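Local coordinates for pesticidial crystal protein CRY2AA (Bacillus thuringiensis serovar kurstaki, PDB 1I5P), which binds midgut epithelial cells of dipteran and lepidopteran larvae and promotes their colloid-osmotic lysis, acting as an insecticidal delta-endotoxin, at residues Asp92-Arg95 / Glu96-Phe100; Arg160-Gln163 / Phe164-Gln167; Pro175-Ala178 / Gln179-Met183; Tyr215-Asp218 / Tyr219-Cys223; Trp259-Phe262 / Lys263-Ser266. All blocks are in the same frame, centred on the assembly; numbering follows the deposited sequence.

Contact 1: residues Asp92-Arg95 / Glu96-Phe100; sequences DILR and ETEQF
The carboxylates of Asp92 and Glu96 meet one turn apart, with their planes 56° to each other. Asp92 OD2 lies 2.6 Å from Glu96 OE2, so one acid probably holds a proton. Glu96 also has a salt bridge to Lys42. The other flat pair is the Arg95 guanidinium and the Glu98 carboxylate. Glu98 OE2 sits obliquely to the guanidinium, 3.5 Å from Arg95 NH1. The oxygen is off the guanidinium plane and no N-H is aimed at it, so this salt bridge is purely electrostatic. Arg104 is the stronger partner of Glu98. On the buried side, Thr97 OG1 stands beside its own backbone N (chi1 -61°) and donates to Ile93 O at 2.5 Å. Thr97 N bonds the same oxygen at 2.9 Å, from the opposite face of the carbonyl plane. Ile93 and Thr97 rest on Pro175 of helix 170-193. The pattern is that of an amphipathic alpha-helix, here in the helical bundle of a Cry toxin.

Contact 2: residues Arg160-Gln163 / Phe164-Gln167; sequences RLPQ and FQIQ
Phe164 is the first residue of 164-167 to meet the preceding turn. Its N bonds Leu161 O at 2.8 Å, with the donor above the carbonyl plane. CG stands beside the backbone N (chi1 -62°), which turns the ring back along the chain. Leu161 O then lies at the ring edge, 3.5 Å from Phe164 CD1. Arg160 O approaches the same ring obliquely. Next, Gln165 N bonds Pro162 O at 2.9 Å, again from above the carbonyl plane. The Gln165 side chain runs out extended, and its amide NE2 comes to rest 3.3 Å from Pro162 CA. Ile166 reaches back with its longer branch. Its CG1 packs 3.4 Å from Gln163 O, and its CD1 touches Gln163 OE1 at 3.9 Å. The two backbone bonds each span three residues, and residues 161-163 leave helix 145-160 as a 3-10 turn. Arg160, at the end of that helix, pairs with Glu116 of helix 107-135. Phe164 is inserted between helix 107-135 and helix 170-193, touching Glu116, Leu176 and Phe177. Leu161 and Gln165 touch helix 202-232 through Tyr219 and Tyr222.

Contact 3: residues Pro175-Ala178 / Gln179-Met183; sequences PLFA and QAANM
Four successive i to i+4 bonds join 175-178 to 179-183, from Gln179 N to Pro175 O at 3.1 Å through to Asn182 N to Ala178 O at 2.8 Å, in a part of helix 170-193 that is kinked at Pro175 and Leu176, whose N atoms make no bond to the turn before. A water 3.1 Å from Pro175 O may donate to it, though it has other acceptors in reach. That water in turn accepts from Gln179 NE2 at 3.0 Å. The Gln179 chain folds back at chi2 (-58°), which brings its amide to the water. The same NE2 has a weak bond to Tyr255 OH. On another side of the helix, Phe177 CG lies anti to the backbone N (chi1 172°), which sets the ring beside the next turn. There Ala181 CB sits over one face, 4.2 Å from Phe177 CE2. The Phe177 ring also makes edge-to-face pairs with Tyr219 and Tyr222 of helix 202-232. Asn182 CG packs 3.4 Å from Ala178 O, and its OD1 accepts from Trp259 NE1 of helix 238-259. All the touching residues are buried, and helices 88-101, 107-135, 202-232 and 238-259 all meet this stretch. This is the setting of the central helix of the three-domain Cry toxin bundle, surrounded by the other helices.

Contact 4: residues Tyr215-Asp218 / Tyr219-Cys223; sequences YTRD and YSNYC
Tyr219 runs alongside Tyr215, one turn earlier in helix 202-232. Its CB lies 3.3 Å from Tyr215 O, the oxygen that also takes the Tyr219 backbone N-H. CG stands beside the backbone N (chi1 -60°), which carries the ring across that carbonyl. Tyr215 O therefore lies over one face of the ring, 3.2 Å from Tyr219 CG. Further out, Tyr219 CE1 touches Tyr215 CB, and Tyr219 CZ reaches Tyr215 CD2 at 3.6 Å. At the tip, Tyr219 OH is 3.3 Å from Tyr215 CD2 and hydrogen-bonds His184 ND1. The two tyrosines point in the same direction, but their ring planes are 42° apart. Buried Tyr219 faces the helical bundle of the N-terminal domain and packs on Trp259; Tyr215 beside it is partly exposed. Another side of the helix is polar. Arg217 NH1 forms a salt bridge with Asp218 OD1 at 3.0 Å, donating in its own guanidinium plane to the syn side, tilted out of the carboxylate plane. Asn221 ND2 packs 3.7 Å from Arg217 CG and gives a bond to a water that holds Asp218 OD1 weakly. The Asn221 amide also bonds the backbone of Gly579 and Asn581.

Contact 5: residues Trp259-Phe262 / Lys263-Ser266; sequences WSLF and KYQS
Apolar contact joins Leu261 and Tyr264 across the turn. Leu261 CD2 touches Tyr264 CD1 at 3.9 Å and approaches the ring obliquely. The aliphatic part of Lys263 adds to this packing. Its CG lies over one face of the next residue's ring, that of Tyr264, toward the rim. Lys263 CG is wedged between the backbone N and the carbonyl carbon (chi1 74°), which lays the chain back along the turn.

Backbone hydrogen bonds close two overlapping type I beta turns. Phe262 N bonds Trp259 O at 3.0 Å, and Tyr264 N bonds Leu261 O at 2.8 Å. In the second bond the donor is well above the carbonyl plane. A water donates to Trp259 O at 2.7 Å and takes a weak bond from Lys263 N.

Among the polar contacts, Lys263 CD lies 3.3 Å from Ser260 O, which accepts from Arg548. Lys263 NZ makes salt bridges to Asp578 and Asp589, Tyr264 OH bonds Asp589, and Arg189 of helix 170-193 binds the carbonyl oxygens of Phe262 and Tyr264. The chain thus passes from helix 238-259 to strand 267-268, with helix 170-193 and strand 541-550 beside it.

Each contact is local, and the five follow one another along the chain without nesting or crossing. Contact 1 is a turn of helix 88-101. Contact 2 rounds the exit from helix 145-160 and leads toward helix 170-193, which holds contact 3. Contact 4 lies on helix 202-232, and contact 5 turns the chain after helix 238-259. Contact 3 touches all the others. Leu94 meets Leu176, Leu161 meets Ala180, Phe177 meets Cys223, and Ala181 meets Trp259. Contact 4 also touches contacts 2 and 5, whereas contact 1 touches contact 3 alone. Contact 5 leads from the helical bundle to strand 267-268, which joins a sheet built mainly of C-terminal strands.

Contact 1: residues Asp92-Arg95 / Glu96-Phe100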
loop_
_atom_site.group_PDB
_atom_site.type_symbol
_atom_site.label_atom_id
_atom_site.label_comp_id
_atom_site.label_asym_id
_atom_site.label_seq_id
_atom_site.Cartn_x
_atom_site.Cartn_y
_atom_site.Cartn_z
ATOM N N ASP A 92 -5.181 22.458 5.290
ATOM C CA ASP A 92 -5.710 21.456 6.207
ATOM C C ASP A 92 -4.765 20.266 6.360
ATOM O O ASP A 92 -4.657 19.681 7.435
ATOM C CB ASP A 92 -7.077 20.973 5.730
ATOM C CG ASP A 92 -7.592 19.810 6.546
ATOM O OD1 ASP A 92 -8.037 20.037 7.697
ATOM O OD2 ASP A 92 -7.543 18.665 6.042
ATOM N N ILE A 93 -4.093 19.898 5.276
ATOM C CA ILE A 93 -3.146 18.791 5.324
ATOM C C ILE A 93 -2.068 19.135 6.347
ATOM O O ILE A 93 -1.719 18.317 7.195
ATOM C CB ILE A 93 -2.487 18.561 3.949
ATOM C CG1 ILE A 93 -3.467 17.820 3.030
ATOM C CG2 ILE A 93 -1.182 17.782 4.111
ATOM C CD1 ILE A 93 -2.965 17.639 1.602
ATOM N N LEU A 94 -1.548 20.358 6.260
ATOM C CA LEU A 94 -0.519 20.819 7.184
ATOM C C LEU A 94 -1.026 20.830 8.610
ATOM O O LEU A 94 -0.351 20.361 9.525
ATOM C CB LEU A 94 -0.054 22.231 6.828
ATOM C CG LEU A 94 0.787 22.891 7.932
ATOM C CD1 LEU A 94 2.129 22.167 8.088
ATOM C CD2 LEU A 94 1.005 24.354 7.597
ATOM N N ARG A 95 -2.219 21.374 8.809
ATOM C CA ARG A 95 -2.761 21.447 10.151
ATOM C C ARG A 95 -3.131 20.104 10.752
ATOM O O ARG A 95 -2.951 19.893 11.950
ATOM C CB ARG A 95 -3.935 22.419 10.168
ATOM C CG ARG A 95 -3.485 23.834 9.786
ATOM C CD ARG A 95 -2.086 24.119 10.358
ATOM N NE ARG A 95 -1.650 25.507 10.249
ATOM C CZ ARG A 95 -1.787 26.414 11.213
ATOM N NH1 ARG A 95 -2.351 26.084 12.364
ATOM N NH2 ARG A 95 -1.341 27.650 11.033
ATOM N N GLU A 96 -3.639 19.186 9.939
ATOM C CA GLU A 96 -3.973 17.876 10.482
ATOM C C GLU A 96 -2.687 17.094 10.726
ATOM O O GLU A 96 -2.644 16.215 11.581
ATOM C CB GLU A 96 -4.899 17.109 9.537
ATOM C CG GLU A 96 -6.265 17.760 9.376
ATOM C CD GLU A 96 -7.357 16.765 9.040
ATOM O OE1 GLU A 96 -7.664 15.915 9.896
ATOM O OE2 GLU A 96 -7.910 16.835 7.921
ATOM N N THR A 97 -1.642 17.411 9.966
ATOM C CA THR A 97 -0.361 16.746 10.145
ATOM C C THR A 97 0.231 17.252 11.460
ATOM O O THR A 97 0.828 16.489 12.220
ATOM C CB THR A 97 0.608 17.068 8.990
ATOM O OG1 THR A 97 0.042 16.611 7.755
ATOM C CG2 THR A 97 1.953 16.383 9.208
ATOM N N GLU A 98 0.056 18.547 11.721
ATOM C CA GLU A 98 0.551 19.146 12.956
ATOM C C GLU A 98 -0.135 18.480 14.137
ATOM O O GLU A 98 0.501 18.164 15.140
ATOM C CB GLU A 98 0.264 20.654 12.992
ATOM C CG GLU A 98 1.234 21.496 12.184
ATOM C CD GLU A 98 1.028 22.997 12.364
ATOM O OE1 GLU A 98 1.964 23.760 12.050
ATOM O OE2 GLU A 98 -0.062 23.423 12.808
ATOM N N GLN A 99 -1.440 18.268 14.013
ATOM C CA GLN A 99 -2.188 17.643 15.086
ATOM C C GLN A 99 -1.778 16.185 15.270
ATOM O O GLN A 99 -1.640 15.711 16.398
ATOM C CB GLN A 99 -3.692 17.741 14.812
ATOM C CG GLN A 99 -4.570 17.272 15.974
ATOM C CD GLN A 99 -5.983 17.823 15.889
ATOM O OE1 GLN A 99 -6.304 18.592 14.984
ATOM N NE2 GLN A 99 -6.833 17.436 16.836
ATOM N N PHE A 100 -1.574 15.479 14.161
ATOM C CA PHE A 100 -1.183 14.073 14.211
ATOM C C PHE A 100 0.189 13.866 14.848
ATOM O O PHE A 100 0.355 13.000 15.700
ATOM C CB PHE A 100 -1.169 13.461 12.805
ATOM C CG PHE A 100 -0.804 11.995 12.787
ATOM C CD1 PHE A 100 -1.702 11.037 13.246
ATOM C CD2 PHE A 100 0.447 11.578 12.341
ATOM C CE1 PHE A 100 -1.366 9.684 13.259
ATOM C CE2 PHE A 100 0.798 10.225 12.350
ATOM C CZ PHE A 100 -0.114 9.275 12.813
#

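Contact 2: residues Arg160-Gln163 / Phe164-Gln167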
loop_
_atom_site.group_PDB
_atom_site.type_symbol
_atom_site.label_atom_id
_atom_site.label_comp_id
_atom_site.label_asym_id
_atom_site.label_seq_id
_atom_site.Cartn_x
_atom_site.Cartn_y
_atom_site.Cartn_z
ATOM N N ARG A 160 9.980 27.084 -5.544
ATOM C CA ARG A 160 9.018 26.866 -4.477
ATOM C C ARG A 160 9.136 25.578 -3.662
ATOM O O ARG A 160 9.016 25.613 -2.441
ATOM C CB ARG A 160 7.602 26.995 -5.039
ATOM C CG ARG A 160 7.330 28.345 -5.692
ATOM C CD ARG A 160 5.843 28.617 -5.788
ATOM N NE ARG A 160 5.543 29.831 -6.545
ATOM C CZ ARG A 160 5.575 31.066 -6.051
ATOM N NH1 ARG A 160 5.894 31.277 -4.782
ATOM N NH2 ARG A 160 5.276 32.094 -6.830
ATOM N N LEU A 161 9.375 24.448 -4.320
ATOM C CA LEU A 161 9.463 23.174 -3.604
ATOM C C LEU A 161 10.355 23.181 -2.356
ATOM O O LEU A 161 9.955 22.675 -1.303
ATOM C CB LEU A 161 9.912 22.054 -4.553
ATOM C CG LEU A 161 9.022 21.630 -5.742
ATOM C CD1 LEU A 161 8.785 20.135 -5.664
ATOM C CD2 LEU A 161 7.687 22.375 -5.751
ATOM N N PRO A 162 11.568 23.755 -2.452
ATOM C CA PRO A 162 12.466 23.791 -1.297
ATOM C C PRO A 162 11.832 24.368 -0.046
ATOM O O PRO A 162 12.210 24.015 1.071
ATOM C CB PRO A 162 13.640 24.620 -1.810
ATOM C CG PRO A 162 13.698 24.210 -3.252
ATOM C CD PRO A 162 12.236 24.319 -3.637
ATOM N N GLN A 163 10.853 25.244 -0.222
ATOM C CA GLN A 163 10.196 25.850 0.924
ATOM C C GLN A 163 9.344 24.867 1.712
ATOM O O GLN A 163 8.813 25.207 2.765
ATOM C CB GLN A 163 9.352 27.032 0.469
ATOM C CG GLN A 163 10.196 28.151 -0.106
ATOM C CD GLN A 163 11.339 28.533 0.820
ATOM O OE1 GLN A 163 11.118 28.976 1.949
ATOM N NE2 GLN A 163 12.569 28.361 0.345
ATOM N N PHE A 164 9.203 23.648 1.201
ATOM C CA PHE A 164 8.432 22.636 1.910
ATOM C C PHE A 164 9.398 21.606 2.470
ATOM O O PHE A 164 8.998 20.508 2.853
ATOM C CB PHE A 164 7.419 21.956 0.979
ATOM C CG PHE A 164 6.394 22.898 0.418
ATOM C CD1 PHE A 164 6.515 23.382 -0.875
ATOM C CD2 PHE A 164 5.338 23.345 1.204
ATOM C CE1 PHE A 164 5.600 24.300 -1.386
ATOM C CE2 PHE A 164 4.413 24.267 0.706
ATOM C CZ PHE A 164 4.550 24.745 -0.592
ATOM N N GLN A 165 10.675 21.979 2.522
ATOM C CA GLN A 165 11.713 21.093 3.034
ATOM C C GLN A 165 12.559 21.793 4.093
ATOM O O GLN A 165 13.728 21.464 4.289
ATOM C CB GLN A 165 12.611 20.629 1.891
ATOM C CG GLN A 165 11.868 20.035 0.707
ATOM C CD GLN A 165 12.820 19.611 -0.392
ATOM O OE1 GLN A 165 13.107 18.426 -0.562
ATOM N NE2 GLN A 165 13.328 20.583 -1.137
ATOM N N ILE A 166 11.955 22.753 4.781
ATOM C CA ILE A 166 12.634 23.526 5.814
ATOM C C ILE A 166 13.205 22.667 6.936
ATOM O O ILE A 166 12.480 21.900 7.589
ATOM C CB ILE A 166 11.678 24.573 6.433
ATOM C CG1 ILE A 166 11.059 25.428 5.321
ATOM C CG2 ILE A 166 12.436 25.457 7.424
ATOM C CD1 ILE A 166 12.074 26.151 4.462
ATOM N N GLN A 167 14.511 22.803 7.152
ATOM C CA GLN A 167 15.194 22.060 8.197
ATOM C C GLN A 167 14.484 22.350 9.511
ATOM O O GLN A 167 14.121 23.494 9.790
ATOM C CB GLN A 167 16.659 22.492 8.280
ATOM C CG GLN A 167 17.635 21.334 8.167
ATOM C CD GLN A 167 18.654 21.540 7.057
ATOM O OE1 GLN A 167 19.806 21.899 7.312
ATOM N NE2 GLN A 167 18.231 21.318 5.815
#

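Contact 3: residues Pro175-Ala178 / Gln179-Met183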
loop_
_atom_site.group_PDB
_atom_site.type_symbol
_atom_site.label_atom_id
_atom_site.label_comp_id
_atom_site.label_asym_id
_atom_site.label_seq_id
_atom_site.Cartn_x
_atom_site.Cartn_y
_atom_site.Cartn_z
ATOM N N PRO A 175 4.127 15.812 3.947
ATOM C CA PRO A 175 2.890 15.627 3.181
ATOM C C PRO A 175 2.739 16.742 2.151
ATOM O O PRO A 175 2.425 16.490 0.997
ATOM C CB PRO A 175 1.809 15.660 4.261
ATOM C CG PRO A 175 2.509 15.041 5.424
ATOM C CD PRO A 175 3.846 15.763 5.392
ATOM N N LEU A 176 2.988 17.976 2.567
ATOM C CA LEU A 176 2.881 19.111 1.650
ATOM C C LEU A 176 3.914 18.996 0.537
ATOM O O LEU A 176 3.603 19.219 -0.632
ATOM C CB LEU A 176 3.078 20.432 2.400
ATOM C CG LEU A 176 1.993 20.898 3.378
ATOM C CD1 LEU A 176 2.275 22.343 3.782
ATOM C CD2 LEU A 176 0.614 20.806 2.727
ATOM N N PHE A 177 5.144 18.646 0.894
ATOM C CA PHE A 177 6.184 18.513 -0.115
ATOM C C PHE A 177 5.802 17.438 -1.129
ATOM O O PHE A 177 6.026 17.592 -2.328
ATOM C CB PHE A 177 7.535 18.163 0.518
ATOM C CG PHE A 177 8.597 17.835 -0.496
ATOM C CD1 PHE A 177 9.229 18.847 -1.212
ATOM C CD2 PHE A 177 8.891 16.510 -0.806
ATOM C CE1 PHE A 177 10.133 18.547 -2.227
ATOM C CE2 PHE A 177 9.793 16.198 -1.819
ATOM C CZ PHE A 177 10.415 17.220 -2.533
ATOM N N ALA A 178 5.220 16.347 -0.645
ATOM C CA ALA A 178 4.804 15.262 -1.527
ATOM C C ALA A 178 3.782 15.774 -2.531
ATOM O O ALA A 178 3.866 15.468 -3.719
ATOM C CB ALA A 178 4.211 14.124 -0.716
ATOM N N GLN A 179 2.814 16.551 -2.054
ATOM C CA GLN A 179 1.802 17.106 -2.947
ATOM C C GLN A 179 2.467 18.017 -3.982
ATOM O O GLN A 179 2.121 17.978 -5.160
ATOM C CB GLN A 179 0.754 17.899 -2.161
ATOM C CG GLN A 179 -0.215 17.059 -1.328
ATOM C CD GLN A 179 -0.990 16.048 -2.158
ATOM O OE1 GLN A 179 -1.199 16.239 -3.357
ATOM N NE2 GLN A 179 -1.433 14.966 -1.518
ATOM N N ALA A 180 3.426 18.830 -3.540
ATOM C CA ALA A 180 4.124 19.742 -4.446
ATOM C C ALA A 180 4.986 18.959 -5.435
ATOM O O ALA A 180 5.104 19.330 -6.603
ATOM C CB ALA A 180 4.988 20.718 -3.651
ATOM N N ALA A 181 5.604 17.883 -4.959
ATOM C CA ALA A 181 6.425 17.051 -5.823
ATOM C C ALA A 181 5.501 16.436 -6.869
ATOM O O ALA A 181 5.887 16.273 -8.027
ATOM C CB ALA A 181 7.122 15.957 -5.010
ATOM N N ASN A 182 4.275 16.107 -6.464
ATOM C CA ASN A 182 3.293 15.540 -7.387
ATOM C C ASN A 182 3.067 16.510 -8.537
ATOM O O ASN A 182 3.023 16.120 -9.700
ATOM C CB ASN A 182 1.944 15.312 -6.694
ATOM C CG ASN A 182 1.867 13.988 -5.968
ATOM O OD1 ASN A 182 2.670 13.091 -6.203
ATOM N ND2 ASN A 182 0.872 13.850 -5.097
ATOM N N MET A 183 2.921 17.782 -8.191
ATOM C CA MET A 183 2.678 18.815 -9.184
ATOM C C MET A 183 3.835 18.995 -10.159
ATOM O O MET A 183 3.626 19.072 -11.367
ATOM C CB MET A 183 2.363 20.140 -8.485
ATOM C CG MET A 183 1.085 20.097 -7.651
ATOM S SD MET A 183 0.901 21.539 -6.582
ATOM C CE MET A 183 0.332 20.798 -5.056
HETATM O O HOH W 1 -0.054 14.653 1.180
#

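Contact 4: residues Tyr215-Asp218 / Tyr219-Cys223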
loop_
_atom_site.group_PDB
_atom_site.type_symbol
_atom_site.label_atom_id
_atom_site.label_comp_id
_atom_site.label_asym_id
_atom_site.label_seq_id
_atom_site.Cartn_x
_atom_site.Cartn_y
_atom_site.Cartn_z
ATOM N N TYR A 215 14.474 14.132 -11.210
ATOM C CA TYR A 215 13.697 14.720 -10.130
ATOM C C TYR A 215 12.947 13.641 -9.351
ATOM O O TYR A 215 12.762 13.760 -8.144
ATOM C CB TYR A 215 12.753 15.796 -10.674
ATOM C CG TYR A 215 13.486 17.088 -10.991
ATOM C CD1 TYR A 215 13.749 17.463 -12.306
ATOM C CD2 TYR A 215 13.966 17.907 -9.965
ATOM C CE1 TYR A 215 14.474 18.623 -12.596
ATOM C CE2 TYR A 215 14.691 19.066 -10.241
ATOM C CZ TYR A 215 14.942 19.419 -11.558
ATOM O OH TYR A 215 15.650 20.570 -11.825
ATOM N N THR A 216 12.536 12.577 -10.033
ATOM C CA THR A 216 11.852 11.483 -9.344
ATOM C C THR A 216 12.838 10.922 -8.318
ATOM O O THR A 216 12.473 10.604 -7.186
ATOM C CB THR A 216 11.446 10.356 -10.327
ATOM O OG1 THR A 216 10.350 10.801 -11.139
ATOM C CG2 THR A 216 11.039 9.100 -9.571
ATOM N N ARG A 217 14.095 10.812 -8.730
ATOM C CA ARG A 217 15.140 10.314 -7.856
ATOM C C ARG A 217 15.319 11.224 -6.640
ATOM O O ARG A 217 15.227 10.773 -5.498
ATOM C CB ARG A 217 16.451 10.198 -8.637
ATOM C CG ARG A 217 17.696 10.059 -7.774
ATOM C CD ARG A 217 18.612 11.248 -8.003
ATOM N NE ARG A 217 19.510 11.041 -9.132
ATOM C CZ ARG A 217 20.008 12.014 -9.887
ATOM N NH1 ARG A 217 19.690 13.279 -9.652
ATOM N NH2 ARG A 217 20.844 11.719 -10.871
ATOM N N ASP A 218 15.563 12.506 -6.887
ATOM C CA ASP A 218 15.769 13.466 -5.803
ATOM C C ASP A 218 14.602 13.533 -4.824
ATOM O O ASP A 218 14.792 13.455 -3.605
ATOM C CB ASP A 218 16.018 14.865 -6.371
ATOM C CG ASP A 218 17.277 14.938 -7.215
ATOM O OD1 ASP A 218 18.056 13.967 -7.204
ATOM O OD2 ASP A 218 17.488 15.969 -7.885
ATOM N N TYR A 219 13.397 13.687 -5.359
ATOM C CA TYR A 219 12.213 13.776 -4.526
ATOM C C TYR A 219 11.906 12.465 -3.810
ATOM O O TYR A 219 11.496 12.470 -2.649
ATOM C CB TYR A 219 11.019 14.212 -5.373
ATOM C CG TYR A 219 11.198 15.560 -6.046
ATOM C CD1 TYR A 219 10.365 15.942 -7.094
ATOM C CD2 TYR A 219 12.194 16.452 -5.638
ATOM C CE1 TYR A 219 10.514 17.171 -7.720
ATOM C CE2 TYR A 219 12.352 17.695 -6.261
ATOM C CZ TYR A 219 11.509 18.043 -7.303
ATOM O OH TYR A 219 11.658 19.248 -7.953
ATOM N N SER A 220 12.100 11.344 -4.497
ATOM C CA SER A 220 11.835 10.039 -3.892
ATOM C C SER A 220 12.781 9.802 -2.729
ATOM O O SER A 220 12.344 9.483 -1.621
ATOM C CB SER A 220 12.007 8.914 -4.917
ATOM O OG SER A 220 10.989 8.934 -5.909
ATOM N N ASN A 221 14.076 9.964 -2.978
ATOM C CA ASN A 221 15.065 9.753 -1.926
ATOM C C ASN A 221 14.837 10.689 -0.741
ATOM O O ASN A 221 14.943 10.269 0.411
ATOM C CB ASN A 221 16.485 9.931 -2.477
ATOM C CG ASN A 221 16.902 8.799 -3.411
ATOM O OD1 ASN A 221 16.311 7.716 -3.405
ATOM N ND2 ASN A 221 17.941 9.040 -4.207
ATOM N N TYR A 222 14.511 11.949 -1.020
ATOM C CA TYR A 222 14.266 12.905 0.055
ATOM C C TYR A 222 13.124 12.442 0.957
ATOM O O TYR A 222 13.218 12.522 2.183
ATOM C CB TYR A 222 13.930 14.290 -0.507
ATOM C CG TYR A 222 13.500 15.267 0.568
ATOM C CD1 TYR A 222 14.429 15.837 1.442
ATOM C CD2 TYR A 222 12.155 15.577 0.748
ATOM C CE1 TYR A 222 14.024 16.694 2.472
ATOM C CE2 TYR A 222 11.739 16.425 1.772
ATOM C CZ TYR A 222 12.670 16.980 2.628
ATOM O OH TYR A 222 12.230 17.814 3.639
ATOM N N CYS A 223 12.041 11.962 0.349
ATOM C CA CYS A 223 10.890 11.484 1.115
ATOM C C CYS A 223 11.247 10.253 1.936
ATOM O O CYS A 223 10.927 10.166 3.120
ATOM C CB CYS A 223 9.722 11.145 0.181
ATOM S SG CYS A 223 8.938 12.572 -0.578
HETATM O O HOH W 2 19.494 11.800 -4.893
#

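Contact 5: residues Trp259-Phe262 / Lys263-Ser266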
loop_
_atom_site.group_PDB
_atom_site.type_symbol
_atom_site.label_atom_id
_atom_site.label_comp_id
_atom_site.label_asym_id
_atom_site.label_seq_id
_atom_site.Cartn_x
_atom_site.Cartn_y
_atom_site.Cartn_z
ATOM N N TRP A 259 5.399 7.871 -8.658
ATOM C CA TRP A 259 6.349 8.695 -9.415
ATOM C C TRP A 259 7.271 7.883 -10.322
ATOM O O TRP A 259 7.462 8.230 -11.487
ATOM C CB TRP A 259 7.212 9.534 -8.471
ATOM C CG TRP A 259 6.449 10.503 -7.628
ATOM C CD1 TRP A 259 5.191 10.995 -7.862
ATOM C CD2 TRP A 259 6.899 11.116 -6.418
ATOM N NE1 TRP A 259 4.834 11.874 -6.866
ATOM C CE2 TRP A 259 5.864 11.966 -5.965
ATOM C CE3 TRP A 259 8.079 11.029 -5.667
ATOM C CZ2 TRP A 259 5.972 12.723 -4.799
ATOM C CZ3 TRP A 259 8.187 11.783 -4.506
ATOM C CH2 TRP A 259 7.137 12.617 -4.083
ATOM N N SER A 260 7.842 6.810 -9.784
ATOM C CA SER A 260 8.748 5.978 -10.560
ATOM C C SER A 260 7.999 5.149 -11.599
ATOM O O SER A 260 8.601 4.331 -12.296
ATOM C CB SER A 260 9.573 5.071 -9.634
ATOM O OG SER A 260 8.746 4.229 -8.856
ATOM N N LEU A 261 6.685 5.353 -11.690
ATOM C CA LEU A 261 5.869 4.648 -12.681
ATOM C C LEU A 261 5.322 5.646 -13.700
ATOM O O LEU A 261 4.675 5.258 -14.667
ATOM C CB LEU A 261 4.713 3.887 -12.009
ATOM C CG LEU A 261 5.141 2.685 -11.155
ATOM C CD1 LEU A 261 3.918 2.038 -10.534
ATOM C CD2 LEU A 261 5.918 1.677 -12.012
ATOM N N PHE A 262 5.582 6.933 -13.480
ATOM C CA PHE A 262 5.126 7.968 -14.410
ATOM C C PHE A 262 5.744 7.708 -15.785
ATOM O O PHE A 262 5.203 8.115 -16.813
ATOM C CB PHE A 262 5.552 9.361 -13.931
ATOM C CG PHE A 262 4.563 10.040 -13.010
ATOM C CD1 PHE A 262 4.771 11.359 -12.617
ATOM C CD2 PHE A 262 3.423 9.385 -12.560
ATOM C CE1 PHE A 262 3.861 12.018 -11.795
ATOM C CE2 PHE A 262 2.503 10.034 -11.737
ATOM C CZ PHE A 262 2.720 11.353 -11.353
ATOM N N LYS A 263 6.886 7.029 -15.789
ATOM C CA LYS A 263 7.595 6.704 -17.023
ATOM C C LYS A 263 6.793 5.715 -17.874
ATOM O O LYS A 263 7.142 5.449 -19.022
ATOM C CB LYS A 263 8.969 6.100 -16.698
ATOM C CG LYS A 263 8.881 4.660 -16.185
ATOM C CD LYS A 263 10.033 4.238 -15.263
ATOM C CE LYS A 263 11.288 3.811 -15.998
ATOM N NZ LYS A 263 12.164 3.016 -15.083
ATOM N N TYR A 264 5.727 5.160 -17.303
ATOM C CA TYR A 264 4.884 4.208 -18.027
ATOM C C TYR A 264 3.504 4.769 -18.351
ATOM O O TYR A 264 3.013 5.681 -17.684
ATOM C CB TYR A 264 4.706 2.915 -17.216
ATOM C CG TYR A 264 5.965 2.096 -17.054
ATOM C CD1 TYR A 264 6.625 2.032 -15.827
ATOM C CD2 TYR A 264 6.519 1.412 -18.140
ATOM C CE1 TYR A 264 7.814 1.310 -15.684
ATOM C CE2 TYR A 264 7.708 0.693 -18.008
ATOM C CZ TYR A 264 8.349 0.649 -16.781
ATOM O OH TYR A 264 9.544 -0.019 -16.666
ATOM N N GLN A 265 2.882 4.215 -19.386
ATOM C CA GLN A 265 1.541 4.611 -19.791
ATOM C C GLN A 265 0.711 3.352 -19.920
ATOM O O GLN A 265 1.216 2.307 -20.331
ATOM C CB GLN A 265 1.544 5.326 -21.143
ATOM C CG GLN A 265 2.180 6.707 -21.126
ATOM C CD GLN A 265 2.171 7.342 -22.504
ATOM O OE1 GLN A 265 1.232 8.053 -22.871
ATOM N NE2 GLN A 265 3.216 7.079 -23.278
ATOM N N SER A 266 -0.566 3.461 -19.580
ATOM C CA SER A 266 -1.484 2.338 -19.677
ATOM C C SER A 266 -0.965 1.176 -18.830
ATOM O O SER A 266 -0.848 0.043 -19.300
ATOM C CB SER A 266 -1.620 1.917 -21.145
ATOM O OG SER A 266 -2.776 1.134 -21.356
HETATM O O HOH W 3 8.930 7.896 -13.761
#